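Local coordinates for protein tetraacyldisaccharide 4'-kinase (Aquifex aeolicus, PDB 4ITM) that probably transfers the gamma-phosphate of ATP to the 4'-position of a tetraacyldisaccharide 1-phosphate, forming lipid IVA in lipid A biosynthesis, at residues A[275-280]-A[289-294]; A[207-212]-A[295-300]; A[54-59]-A[105-110]; A[67-72]-A[109-114]. All coordinates share one frame; numbering follows the deposited sequence.

Contact 1: A[275-280]-A[289-294]. With ATP (adenosine-5'-triphosphate), chain B.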
# COMPACT_ATOMS: atom_id res chain seq x y z
N TYR A 275 -5.41 -22.41 9.75
CA TYR A 275 -5.52 -21.03 10.24
C TYR A 275 -5.63 -20.03 9.10
O TYR A 275 -5.03 -20.21 8.04
CB TYR A 275 -4.32 -20.67 11.11
CG TYR A 275 -4.21 -21.51 12.36
CD1 TYR A 275 -3.66 -22.80 12.31
CD2 TYR A 275 -4.66 -21.03 13.58
CE1 TYR A 275 -3.57 -23.58 13.46
CE2 TYR A 275 -4.58 -21.81 14.73
CZ TYR A 275 -4.03 -23.08 14.66
OH TYR A 275 -3.93 -23.85 15.79
N LEU A 276 -6.42 -18.99 9.34
CA LEU A 276 -6.51 -17.86 8.42
C LEU A 276 -6.11 -16.61 9.18
O LEU A 276 -6.52 -16.41 10.32
CB LEU A 276 -7.93 -17.69 7.87
CG LEU A 276 -8.44 -18.76 6.91
CD1 LEU A 276 -9.77 -18.32 6.32
CD2 LEU A 276 -7.41 -19.01 5.83
N THR A 277 -5.30 -15.78 8.54
CA THR A 277 -4.92 -14.51 9.15
C THR A 277 -4.69 -13.47 8.04
O THR A 277 -4.93 -13.74 6.86
CB THR A 277 -3.69 -14.70 10.06
OG1 THR A 277 -3.43 -13.49 10.79
CG2 THR A 277 -2.45 -15.12 9.25
N THR A 278 -4.23 -12.28 8.42
CA THR A 278 -4.00 -11.20 7.46
C THR A 278 -2.62 -11.35 6.85
O THR A 278 -1.73 -11.97 7.45
CB THR A 278 -4.07 -9.80 8.11
OG1 THR A 278 -2.93 -9.61 8.96
CG2 THR A 278 -5.35 -9.64 8.94
N PRO A 279 -2.43 -10.80 5.64
CA PRO A 279 -1.08 -10.87 5.05
C PRO A 279 -0.03 -10.18 5.93
O PRO A 279 1.11 -10.64 5.96
CB PRO A 279 -1.26 -10.18 3.70
CG PRO A 279 -2.70 -10.48 3.34
CD PRO A 279 -3.43 -10.35 4.66
N LYS A 280 -0.42 -9.14 6.66
CA LYS A 280 0.50 -8.46 7.57
C LYS A 280 0.93 -9.35 8.73
O LYS A 280 2.04 -9.20 9.26
CB LYS A 280 -0.10 -7.15 8.12
CG LYS A 280 0.12 -5.94 7.23
CD LYS A 280 -0.34 -4.63 7.87
CE LYS A 280 -1.82 -4.63 8.22
NZ LYS A 280 -2.30 -3.29 8.69
N GLU A 289 2.93 -24.32 7.58
CA GLU A 289 2.25 -24.66 6.35
C GLU A 289 0.74 -24.82 6.51
O GLU A 289 0.04 -25.16 5.55
CB GLU A 289 2.89 -25.90 5.73
CG GLU A 289 4.20 -25.60 5.00
CD GLU A 289 5.27 -26.63 5.28
OE1 GLU A 289 6.47 -26.24 5.26
OE2 GLU A 289 4.93 -27.81 5.49
N ASN A 290 0.23 -24.57 7.71
CA ASN A 290 -1.21 -24.62 7.92
C ASN A 290 -1.80 -23.25 8.26
O ASN A 290 -2.88 -23.15 8.85
CB ASN A 290 -1.55 -25.65 8.99
CG ASN A 290 -0.96 -25.30 10.35
OD1 ASN A 290 0.04 -24.58 10.43
ND2 ASN A 290 -1.57 -25.82 11.41
N VAL A 291 -1.07 -22.19 7.89
CA VAL A 291 -1.52 -20.81 8.08
C VAL A 291 -1.61 -20.11 6.73
O VAL A 291 -0.65 -20.16 5.94
CB VAL A 291 -0.57 -20.03 8.99
CG1 VAL A 291 -1.12 -18.64 9.27
CG2 VAL A 291 -0.34 -20.79 10.29
N PHE A 292 -2.76 -19.50 6.46
CA PHE A 292 -3.04 -18.89 5.15
C PHE A 292 -3.62 -17.49 5.30
O PHE A 292 -4.10 -17.12 6.38
CB PHE A 292 -4.01 -19.75 4.32
CG PHE A 292 -3.58 -21.19 4.16
CD1 PHE A 292 -3.81 -22.12 5.18
CD2 PHE A 292 -2.94 -21.63 3.00
CE1 PHE A 292 -3.41 -23.45 5.04
CE2 PHE A 292 -2.54 -22.95 2.86
CZ PHE A 292 -2.78 -23.86 3.89
N ALA A 293 -3.57 -16.72 4.22
CA ALA A 293 -4.22 -15.41 4.14
C ALA A 293 -5.09 -15.40 2.90
O ALA A 293 -4.94 -16.26 2.03
CB ALA A 293 -3.20 -14.29 4.09
N LEU A 294 -6.00 -14.44 2.82
CA LEU A 294 -6.88 -14.29 1.67
C LEU A 294 -6.17 -13.44 0.63
O LEU A 294 -5.51 -12.46 0.97
CB LEU A 294 -8.19 -13.61 2.07
CG LEU A 294 -9.01 -14.16 3.24
CD1 LEU A 294 -10.16 -13.23 3.55
CD2 LEU A 294 -9.51 -15.55 2.92
PG ATP B . -2.95 -0.36 2.81
O1G ATP B . -3.00 1.12 3.05
O2G ATP B . -2.35 -0.81 1.50
O3G ATP B . -2.45 -1.16 3.99
PB ATP B . -5.73 -0.34 3.52
O1B ATP B . -6.50 0.76 2.83
O2B ATP B . -5.29 -0.12 4.94
O3B ATP B . -4.48 -0.85 2.65
PA ATP B . -7.19 -2.56 2.31
O1A ATP B . -8.62 -2.72 2.73
O2A ATP B . -6.90 -2.02 0.93
O3A ATP B . -6.61 -1.68 3.53
O5' ATP B . -6.44 -3.98 2.48
C5' ATP B . -6.16 -4.48 3.80
C4' ATP B . -4.81 -5.17 3.89
O4' ATP B . -4.77 -6.39 3.13
C3' ATP B . -3.66 -4.31 3.38
O3' ATP B . -3.14 -3.49 4.43
C2' ATP B . -2.67 -5.33 2.82
O2' ATP B . -1.85 -5.89 3.84
C1' ATP B . -3.55 -6.49 2.39
N9 ATP B . -3.96 -6.42 0.97
C8 ATP B . -4.17 -5.30 0.24
N7 ATP B . -4.57 -5.60 -1.01
C5 ATP B . -4.62 -6.95 -1.09
C6 ATP B . -4.98 -7.93 -2.14
N6 ATP B . -5.36 -7.52 -3.38
N1 ATP B . -4.89 -9.25 -1.81
C2 ATP B . -4.53 -9.66 -0.58
N3 ATP B . -4.19 -8.83 0.42
C4 ATP B . -4.23 -7.49 0.22
O HOH W 1 -6.36 -12.61 4.88
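A parallel strand pair beside the ATP site sets Tyr275 next to Val291 and Leu276 next to Phe292; after strand 275-277 the chain turns through the short helix 279-282 and comes back as strand 291-300. Phe292 grips the backbone on either side of Leu276: its N donates to Tyr275 O (2.9 Å) and its O accepts from Thr277 N (2.8 Å). Tyr275 N adds a bond to Asn290 O (2.8 Å). Tyr275, Thr277, Val291 and Ala293 share one face of the pair, where Thr277 CG2 meets Val291 CG1; on the other, Leu276 CD2 lies against Phe292 CB at 3.8 Å. With chi1 at -63°, the Tyr275 ring is laid beside its own backbone N, next to the Asn290 amide and turned 77° from it, Tyr275 CE1 being 3.6 Å from Asn290 ND2. That ND2 is held by Glu273 O, and Tyr275 OH by Glu270 N. Were Tyr275 an alanine, the backbone N of Glu270 would probably lose its hydroxyl partner and a gap would open beside the Asn290 amide. Farther along, the strands part, and a water bridges Thr277 O and Leu294 N. Pro279 then packs CG on Ala293 CB (3.9 Å), and the same CG comes within 3.7 Å of ATP N3.

Contact 2: A[207-212]-A[295-300]. With ATP (adenosine-5'-triphosphate), chain B.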
# COMPACT_ATOMS: atom_id res chain seq x y z
N GLU A 207 -11.68 -8.38 -5.70
CA GLU A 207 -12.51 -9.57 -5.70
C GLU A 207 -11.72 -10.77 -5.20
O GLU A 207 -10.55 -10.96 -5.56
CB GLU A 207 -13.05 -9.86 -7.11
CG GLU A 207 -13.99 -8.80 -7.65
CD GLU A 207 -14.34 -9.01 -9.11
OE1 GLU A 207 -13.68 -9.84 -9.77
OE2 GLU A 207 -15.28 -8.35 -9.60
N PHE A 208 -12.36 -11.58 -4.37
CA PHE A 208 -11.71 -12.75 -3.81
C PHE A 208 -11.22 -13.71 -4.89
O PHE A 208 -11.96 -14.07 -5.80
CB PHE A 208 -12.63 -13.47 -2.83
CG PHE A 208 -11.99 -14.63 -2.15
CD1 PHE A 208 -10.95 -14.43 -1.26
CD2 PHE A 208 -12.41 -15.92 -2.41
CE1 PHE A 208 -10.33 -15.50 -0.64
CE2 PHE A 208 -11.80 -17.00 -1.79
CZ PHE A 208 -10.76 -16.79 -0.90
N CYS A 209 -9.95 -14.10 -4.81
CA CYS A 209 -9.39 -15.03 -5.77
C CYS A 209 -8.99 -16.37 -5.16
O CYS A 209 -9.43 -17.42 -5.62
CB CYS A 209 -8.20 -14.38 -6.48
SG CYS A 209 -6.95 -15.52 -7.11
N CYS A 210 -8.16 -16.33 -4.13
CA CYS A 210 -7.52 -17.52 -3.58
C CYS A 210 -6.94 -17.27 -2.19
O CYS A 210 -6.93 -16.14 -1.72
CB CYS A 210 -6.47 -18.09 -4.54
SG CYS A 210 -5.20 -16.92 -5.05
N LEU A 211 -6.51 -18.33 -1.51
CA LEU A 211 -5.59 -18.22 -0.38
C LEU A 211 -4.13 -17.91 -0.74
O LEU A 211 -3.67 -18.24 -1.83
CB LEU A 211 -5.66 -19.47 0.50
CG LEU A 211 -7.07 -19.96 0.82
CD1 LEU A 211 -7.03 -21.20 1.70
CD2 LEU A 211 -7.90 -18.86 1.46
N LEU A 212 -3.42 -17.29 0.19
CA LEU A 212 -1.97 -17.25 0.13
C LEU A 212 -1.42 -18.18 1.22
O LEU A 212 -1.85 -18.10 2.37
CB LEU A 212 -1.45 -15.83 0.33
CG LEU A 212 -1.80 -14.85 -0.79
CD1 LEU A 212 -1.59 -13.43 -0.31
CD2 LEU A 212 -0.96 -15.14 -2.07
N ASN A 295 -6.33 -13.82 -0.63
CA ASN A 295 -5.75 -13.09 -1.74
C ASN A 295 -6.88 -12.53 -2.60
O ASN A 295 -7.83 -13.25 -2.91
CB ASN A 295 -4.85 -14.02 -2.56
CG ASN A 295 -4.19 -13.31 -3.74
OD1 ASN A 295 -3.55 -12.27 -3.58
ND2 ASN A 295 -4.36 -13.87 -4.92
N PHE A 296 -6.80 -11.25 -2.96
CA PHE A 296 -7.84 -10.60 -3.76
C PHE A 296 -7.27 -10.10 -5.08
O PHE A 296 -6.20 -9.47 -5.11
CB PHE A 296 -8.47 -9.42 -3.01
CG PHE A 296 -9.27 -9.83 -1.81
CD1 PHE A 296 -8.64 -10.03 -0.59
CD2 PHE A 296 -10.64 -10.02 -1.90
CE1 PHE A 296 -9.38 -10.41 0.52
CE2 PHE A 296 -11.38 -10.39 -0.79
CZ PHE A 296 -10.74 -10.60 0.41
N LYS A 297 -7.99 -10.36 -6.17
CA LYS A 297 -7.67 -9.76 -7.46
C LYS A 297 -8.02 -8.28 -7.39
O LYS A 297 -8.99 -7.90 -6.73
CB LYS A 297 -8.48 -10.41 -8.60
CG LYS A 297 -8.16 -11.87 -8.89
CD LYS A 297 -9.04 -12.42 -10.02
CE LYS A 297 -8.80 -13.91 -10.29
NZ LYS A 297 -7.40 -14.20 -10.73
N VAL A 298 -7.22 -7.46 -8.06
CA VAL A 298 -7.47 -6.02 -8.08
C VAL A 298 -7.82 -5.57 -9.49
O VAL A 298 -7.08 -5.86 -10.43
CB VAL A 298 -6.25 -5.25 -7.58
CG1 VAL A 298 -6.56 -3.74 -7.49
CG2 VAL A 298 -5.82 -5.79 -6.23
N LYS A 299 -8.95 -4.88 -9.63
CA LYS A 299 -9.41 -4.44 -10.95
C LYS A 299 -9.76 -2.94 -11.01
O LYS A 299 -10.27 -2.37 -10.04
CB LYS A 299 -10.61 -5.27 -11.41
CG LYS A 299 -10.33 -6.75 -11.54
CD LYS A 299 -11.60 -7.52 -11.93
CE LYS A 299 -11.32 -9.02 -12.05
NZ LYS A 299 -12.56 -9.80 -12.36
N LEU A 300 -9.49 -2.33 -12.16
CA LEU A 300 -9.88 -0.95 -12.41
C LEU A 300 -10.90 -0.88 -13.53
O LEU A 300 -10.71 -1.43 -14.62
CB LEU A 300 -8.66 -0.09 -12.75
CG LEU A 300 -8.21 0.90 -11.67
CD1 LEU A 300 -7.62 0.17 -10.45
CD2 LEU A 300 -7.20 1.88 -12.27
PG ATP B . -2.95 -0.36 2.81
O1G ATP B . -3.00 1.12 3.05
O2G ATP B . -2.35 -0.81 1.50
O3G ATP B . -2.45 -1.16 3.99
PB ATP B . -5.73 -0.34 3.52
O1B ATP B . -6.50 0.76 2.83
O2B ATP B . -5.29 -0.12 4.94
O3B ATP B . -4.48 -0.85 2.65
PA ATP B . -7.19 -2.56 2.31
O1A ATP B . -8.62 -2.72 2.73
O2A ATP B . -6.90 -2.02 0.93
O3A ATP B . -6.61 -1.68 3.53
O5' ATP B . -6.44 -3.98 2.48
C5' ATP B . -6.16 -4.48 3.80
C4' ATP B . -4.81 -5.17 3.89
O4' ATP B . -4.77 -6.39 3.13
C3' ATP B . -3.66 -4.31 3.38
O3' ATP B . -3.14 -3.49 4.43
C2' ATP B . -2.67 -5.33 2.82
O2' ATP B . -1.85 -5.89 3.84
C1' ATP B . -3.55 -6.49 2.39
N9 ATP B . -3.96 -6.42 0.97
C8 ATP B . -4.17 -5.30 0.24
N7 ATP B . -4.57 -5.60 -1.01
C5 ATP B . -4.62 -6.95 -1.09
C6 ATP B . -4.98 -7.93 -2.14
N6 ATP B . -5.36 -7.52 -3.38
N1 ATP B . -4.89 -9.25 -1.81
C2 ATP B . -4.53 -9.66 -0.58
N3 ATP B . -4.19 -8.83 0.42
C4 ATP B . -4.23 -7.49 0.22
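Glu207 to Cys210 pair antiparallel with Asn295 to Lys297, the segment axes at 135°, and a classic beta bulge makes Cys209 and Cys210 both face Asn295. Asn295 O receives Cys209 N at 3.0 Å and, weakly, Cys210 N at 3.3 Å. Asn295 also sends its side chain to the bulge: CG is anti to the backbone N (chi1 -179°), and ND2 donates to Cys210 SG (3.2 Å), while CB rests on Leu212 CG. Across the non-hydrogen-bonded pair, the edge of Phe208 points at the face of Phe296 in a T-shaped stack, centroids 5.7 Å apart and planes at 71°. On the opposite face Cys209 CB presses on Lys297 CG at a tight 3.5 Å, and Lys299 NZ crosses to Glu207 OE1 in a salt bridge (2.8 Å). In this non-hydrogen-bonded pair the N and O of Phe296 point away from strand 201-212, and here they meet ATP: Phe296 N donates to N1 of the adenine (3.0 Å), and Phe296 O accepts from N6 (2.7 Å). This donor and acceptor pair matches adenine, whereas guanine would present a donor at N1 and an acceptor at C6, so the edge probably favours ATP over GTP.

Contact 3: A[54-59]-A[105-110]. With ATP (adenosine-5'-triphosphate), chain B.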
# COMPACT_ATOMS: atom_id res chain seq x y z
N PHE A 54 -3.54 -1.25 -5.09
CA PHE A 54 -3.26 -0.52 -6.31
C PHE A 54 -1.83 -0.72 -6.79
O PHE A 54 -1.57 -0.76 -7.99
CB PHE A 54 -3.60 0.97 -6.23
CG PHE A 54 -3.43 1.65 -7.54
CD1 PHE A 54 -4.37 1.46 -8.55
CD2 PHE A 54 -2.29 2.41 -7.81
CE1 PHE A 54 -4.20 2.05 -9.80
CE2 PHE A 54 -2.11 3.00 -9.05
CZ PHE A 54 -3.06 2.82 -10.05
N VAL A 55 -0.89 -0.86 -5.86
CA VAL A 55 0.47 -1.17 -6.27
C VAL A 55 0.51 -2.57 -6.91
O VAL A 55 1.20 -2.78 -7.92
CB VAL A 55 1.49 -1.01 -5.11
CG1 VAL A 55 2.87 -1.49 -5.53
CG2 VAL A 55 1.56 0.47 -4.66
N MET A 56 -0.24 -3.52 -6.36
CA MET A 56 -0.31 -4.86 -6.96
C MET A 56 -0.84 -4.77 -8.40
O MET A 56 -0.26 -5.35 -9.32
CB MET A 56 -1.19 -5.80 -6.12
CG MET A 56 -0.57 -6.16 -4.76
SD MET A 56 -1.74 -6.86 -3.58
CE MET A 56 -2.08 -8.48 -4.31
N TYR A 57 -1.91 -4.01 -8.57
CA TYR A 57 -2.52 -3.83 -9.87
C TYR A 57 -1.54 -3.15 -10.83
O TYR A 57 -1.42 -3.52 -12.00
CB TYR A 57 -3.79 -2.99 -9.73
CG TYR A 57 -4.29 -2.41 -11.04
CD1 TYR A 57 -5.18 -3.11 -11.84
CD2 TYR A 57 -3.87 -1.15 -11.46
CE1 TYR A 57 -5.64 -2.58 -13.03
CE2 TYR A 57 -4.31 -0.61 -12.65
CZ TYR A 57 -5.20 -1.33 -13.43
OH TYR A 57 -5.64 -0.79 -14.61
N LEU A 58 -0.84 -2.15 -10.33
CA LEU A 58 0.03 -1.33 -11.16
C LEU A 58 1.24 -2.15 -11.62
O LEU A 58 1.65 -2.09 -12.78
CB LEU A 58 0.48 -0.09 -10.37
CG LEU A 58 1.16 1.02 -11.15
CD1 LEU A 58 0.18 1.53 -12.21
CD2 LEU A 58 1.63 2.16 -10.23
N ALA A 59 1.79 -2.93 -10.70
CA ALA A 59 2.90 -3.84 -11.00
C ALA A 59 2.50 -4.86 -12.06
O ALA A 59 3.30 -5.18 -12.94
CB ALA A 59 3.36 -4.55 -9.73
N ALA A 105 7.07 -6.79 -0.95
CA ALA A 105 7.98 -7.69 -1.63
C ALA A 105 7.41 -9.11 -1.71
O ALA A 105 7.62 -9.82 -2.70
CB ALA A 105 9.34 -7.67 -0.93
N LYS A 106 6.68 -9.53 -0.69
CA LYS A 106 6.08 -10.87 -0.71
C LYS A 106 4.84 -10.91 -1.58
O LYS A 106 4.57 -11.91 -2.23
CB LYS A 106 5.75 -11.36 0.70
CG LYS A 106 6.97 -11.76 1.52
CD LYS A 106 7.63 -13.03 0.99
CE LYS A 106 8.70 -13.51 1.96
NZ LYS A 106 9.44 -14.73 1.52
N LEU A 107 4.08 -9.82 -1.60
CA LEU A 107 2.90 -9.74 -2.46
C LEU A 107 3.27 -9.60 -3.95
O LEU A 107 2.45 -9.89 -4.82
CB LEU A 107 1.97 -8.62 -2.00
CG LEU A 107 1.23 -8.99 -0.72
CD1 LEU A 107 0.38 -7.85 -0.20
CD2 LEU A 107 0.38 -10.24 -0.96
N LEU A 108 4.50 -9.17 -4.23
CA LEU A 108 4.95 -8.95 -5.61
C LEU A 108 6.30 -9.59 -5.90
O LEU A 108 7.34 -8.91 -5.92
CB LEU A 108 5.01 -7.44 -5.91
CG LEU A 108 3.65 -6.75 -5.91
CD1 LEU A 108 3.77 -5.27 -6.07
CD2 LEU A 108 2.79 -7.32 -7.03
N PRO A 109 6.30 -10.92 -6.13
CA PRO A 109 7.53 -11.71 -6.31
C PRO A 109 8.25 -11.47 -7.63
O PRO A 109 9.26 -12.11 -7.89
CB PRO A 109 7.03 -13.16 -6.21
CG PRO A 109 5.60 -13.08 -6.65
CD PRO A 109 5.10 -11.78 -6.14
N HIS A 110 7.76 -10.56 -8.47
CA HIS A 110 8.49 -10.24 -9.69
C HIS A 110 9.19 -8.87 -9.63
O HIS A 110 9.93 -8.53 -10.54
CB HIS A 110 7.58 -10.30 -10.92
CG HIS A 110 7.05 -11.67 -11.20
ND1 HIS A 110 7.87 -12.75 -11.45
CD2 HIS A 110 5.78 -12.14 -11.27
CE1 HIS A 110 7.13 -13.82 -11.66
NE2 HIS A 110 5.86 -13.48 -11.56
PG ATP B . -2.95 -0.36 2.81
O1G ATP B . -3.00 1.12 3.05
O2G ATP B . -2.35 -0.81 1.50
O3G ATP B . -2.45 -1.16 3.99
PB ATP B . -5.73 -0.34 3.52
O1B ATP B . -6.50 0.76 2.83
O2B ATP B . -5.29 -0.12 4.94
O3B ATP B . -4.48 -0.85 2.65
PA ATP B . -7.19 -2.56 2.31
O1A ATP B . -8.62 -2.72 2.73
O2A ATP B . -6.90 -2.02 0.93
O3A ATP B . -6.61 -1.68 3.53
O5' ATP B . -6.44 -3.98 2.48
C5' ATP B . -6.16 -4.48 3.80
C4' ATP B . -4.81 -5.17 3.89
O4' ATP B . -4.77 -6.39 3.13
C3' ATP B . -3.66 -4.31 3.38
O3' ATP B . -3.14 -3.49 4.43
C2' ATP B . -2.67 -5.33 2.82
O2' ATP B . -1.85 -5.89 3.84
C1' ATP B . -3.55 -6.49 2.39
N9 ATP B . -3.96 -6.42 0.97
C8 ATP B . -4.17 -5.30 0.24
N7 ATP B . -4.57 -5.60 -1.01
C5 ATP B . -4.62 -6.95 -1.09
C6 ATP B . -4.98 -7.93 -2.14
N6 ATP B . -5.36 -7.52 -3.38
N1 ATP B . -4.89 -9.25 -1.81
C2 ATP B . -4.53 -9.66 -0.58
N3 ATP B . -4.19 -8.83 0.42
C4 ATP B . -4.23 -7.49 0.22
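Leu108 is the bump and helix 51-61 the hollow: its forked end fits against a shallow dip formed by Val55, Met56 and Ala59, in the helix that follows the predicted P-loop of this kinase. The Ala59 N to Val55 O bond of that turn sets Val55 and Ala59 one above the other, and the CD1 methyl of Leu108 settles between them, 3.9 Å from Val55 CG1 and 3.8 Å from Ala59 CB. The small alanine lets the leucine come close to the helix, so that Leu108 CD2 can lie 4.0 Å from Met56 CA and 4.2 Å from Met56 CG. Leu108 is the first residue after helix 99-107 to leave helical geometry, and its CB points toward helix 51-61. Met56 forms the ridge bordering this dip. Its chain runs out to SD, which touches Leu107 CD1 at 4.1 Å, and the bend at chi3 (70°) brings CE beside SD over the same face of the adenine. Met56 SD stands 3.7 Å from ATP C6, and Met56 CE 3.5 Å from ATP N6. Cutting Met56 back to an alanine is likely to uncover that part of the adenine face and open a gap beside Leu107 CD1. No hydrogen bond crosses; the fit is apolar throughout. Around it, Leu107 also leans on Phe216 and Met56 touches Asn295 of strand 291-300. Elsewhere on helix 51-61, Phe54 and Leu58 pack on strand 38-43 and helix 304-312, and Tyr57 on strand 291-300, so the helix sits between strand 38-43 and helix 304-312 on one side and helix 99-107 on another.

Contact 4: A[67-72]-A[109-114]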
# COMPACT_ATOMS: atom_id res chain seq x y z
N VAL A 67 10.61 -3.80 -12.69
CA VAL A 67 9.96 -2.85 -11.76
C VAL A 67 10.65 -2.81 -10.40
O VAL A 67 11.06 -3.83 -9.85
CB VAL A 67 8.47 -3.20 -11.57
CG1 VAL A 67 7.83 -2.26 -10.53
CG2 VAL A 67 7.72 -3.17 -12.92
N CYS A 68 10.80 -1.60 -9.86
CA CYS A 68 11.32 -1.45 -8.51
C CYS A 68 10.44 -0.50 -7.71
O CYS A 68 10.17 0.63 -8.15
CB CYS A 68 12.75 -0.92 -8.56
SG CYS A 68 13.56 -0.85 -6.96
N ILE A 69 9.97 -0.96 -6.55
CA ILE A 69 9.18 -0.11 -5.65
C ILE A 69 10.13 0.69 -4.78
O ILE A 69 11.07 0.14 -4.21
CB ILE A 69 8.27 -0.94 -4.70
CG1 ILE A 69 7.38 -1.93 -5.46
CG2 ILE A 69 7.46 -0.02 -3.74
CD1 ILE A 69 6.77 -1.40 -6.71
N LEU A 70 9.87 1.99 -4.66
CA LEU A 70 10.62 2.83 -3.74
C LEU A 70 9.72 3.15 -2.56
O LEU A 70 8.76 3.93 -2.68
CB LEU A 70 11.13 4.13 -4.41
CG LEU A 70 12.09 3.91 -5.59
CD1 LEU A 70 12.53 5.24 -6.23
CD2 LEU A 70 13.31 3.08 -5.17
N SER A 71 10.02 2.51 -1.44
CA SER A 71 9.21 2.67 -0.24
C SER A 71 9.97 3.46 0.82
O SER A 71 11.20 3.42 0.87
CB SER A 71 8.80 1.31 0.33
OG SER A 71 8.29 1.46 1.65
N ARG A 72 9.22 4.17 1.65
CA ARG A 72 9.80 4.98 2.71
C ARG A 72 10.49 4.09 3.73
O ARG A 72 11.55 4.44 4.26
CB ARG A 72 8.70 5.79 3.40
CG ARG A 72 9.22 6.73 4.47
CD ARG A 72 8.12 7.63 4.98
NE ARG A 72 8.65 8.73 5.78
CZ ARG A 72 7.91 9.66 6.37
NH1 ARG A 72 8.49 10.63 7.07
NH2 ARG A 72 6.58 9.63 6.27
N PRO A 109 6.30 -10.92 -6.13
CA PRO A 109 7.53 -11.71 -6.31
C PRO A 109 8.25 -11.47 -7.63
O PRO A 109 9.26 -12.11 -7.89
CB PRO A 109 7.03 -13.16 -6.21
CG PRO A 109 5.60 -13.08 -6.65
CD PRO A 109 5.10 -11.78 -6.14
N HIS A 110 7.76 -10.56 -8.47
CA HIS A 110 8.49 -10.24 -9.69
C HIS A 110 9.19 -8.87 -9.63
O HIS A 110 9.93 -8.53 -10.54
CB HIS A 110 7.58 -10.30 -10.92
CG HIS A 110 7.05 -11.67 -11.20
ND1 HIS A 110 7.87 -12.75 -11.45
CD2 HIS A 110 5.78 -12.14 -11.27
CE1 HIS A 110 7.13 -13.82 -11.66
NE2 HIS A 110 5.86 -13.48 -11.56
N VAL A 111 8.94 -8.09 -8.59
CA VAL A 111 9.48 -6.73 -8.53
C VAL A 111 10.54 -6.57 -7.44
O VAL A 111 10.56 -7.32 -6.47
CB VAL A 111 8.37 -5.67 -8.30
CG1 VAL A 111 7.14 -6.00 -9.12
CG2 VAL A 111 8.02 -5.58 -6.84
N SER A 112 11.40 -5.57 -7.60
CA SER A 112 12.34 -5.22 -6.54
C SER A 112 11.69 -4.24 -5.59
O SER A 112 10.74 -3.54 -5.96
CB SER A 112 13.62 -4.61 -7.12
OG SER A 112 14.35 -5.56 -7.86
N VAL A 113 12.21 -4.19 -4.37
CA VAL A 113 11.75 -3.21 -3.39
C VAL A 113 12.94 -2.59 -2.68
O VAL A 113 13.80 -3.30 -2.16
CB VAL A 113 10.82 -3.85 -2.33
CG1 VAL A 113 10.36 -2.80 -1.32
CG2 VAL A 113 9.61 -4.48 -3.00
N VAL A 114 13.00 -1.25 -2.67
CA VAL A 114 14.04 -0.52 -1.96
C VAL A 114 13.44 0.39 -0.88
O VAL A 114 12.51 1.17 -1.14
CB VAL A 114 14.88 0.35 -2.92
CG1 VAL A 114 15.76 1.32 -2.12
CG2 VAL A 114 15.72 -0.53 -3.84
O HOH W 2 9.93 -6.35 -12.37
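Ile69 and Val113 sit side by side on parallel strands 67-71 and 112-115 of the P-loop-type core, held by an unbroken run of backbone bonds. Ser112 N donates to Val67 O, Ile69 N to Ser112 O, Val114 N to Ile69 O (2.8 Å, almost straight at 175°) and Ser71 N to Val114 O. From the Ile69 backbone, CB meets Val113 CG2 at 4.1 Å. The next atom, Ile69 CG1, stands beside the backbone N (chi1 -53°), which turns it back toward the start of the pair: it lies 3.8 Å from Ser112 O and 4.0 Å from Val111 CG2. The tip, Ile69 CD1, leaves the strands and reaches Val55 CG1 of helix 51-61 at 4.1 Å. The opposite face carries Cys68, Leu70, Ser112 and Val114. There Cys68 SG bridges two neighbours, Ser112 CB and Val114 CG2, while Leu70 CD2 runs alongside Val114 CB at 3.9 Å. Ser112 OG is hydrogen-bonded to Tyr87 N. At the start of the pair, where Val111 packs on Val67, a water links Val67 N to His110 O. Strand 134-137 flanks strand 67-71 and strand 82-86 flanks strand 112-115; helices 51-61 and 99-107 pack on the Ile69 and Val113 face, and helix 119-129 on that of Cys68 and Val114.

Contacts 1 and 2 share strand 291-300, which pairs parallel with 275-277 and antiparallel with 201-212; Ala293 O approaches Leu212 N where the two meet. Contacts 3 and 4 are linked through Pro109 and His110, and by helices 51-61 and 99-107 lying over the strands of contact 4. Contacts 1 and 4 are buried parallel pairings with largely apolar faces. Contact 2 is only partly buried: exposed Glu207 and Lys299 form an ion pair, and its inner edge binds adenine by polar bonds. Contact 3, also partly buried, lacks hydrogen bonds and offers adenine a methionine over one face. Contacts 1, 2 and 3 all touch ATP, while contact 4 lies behind contact 3 and does not reach it.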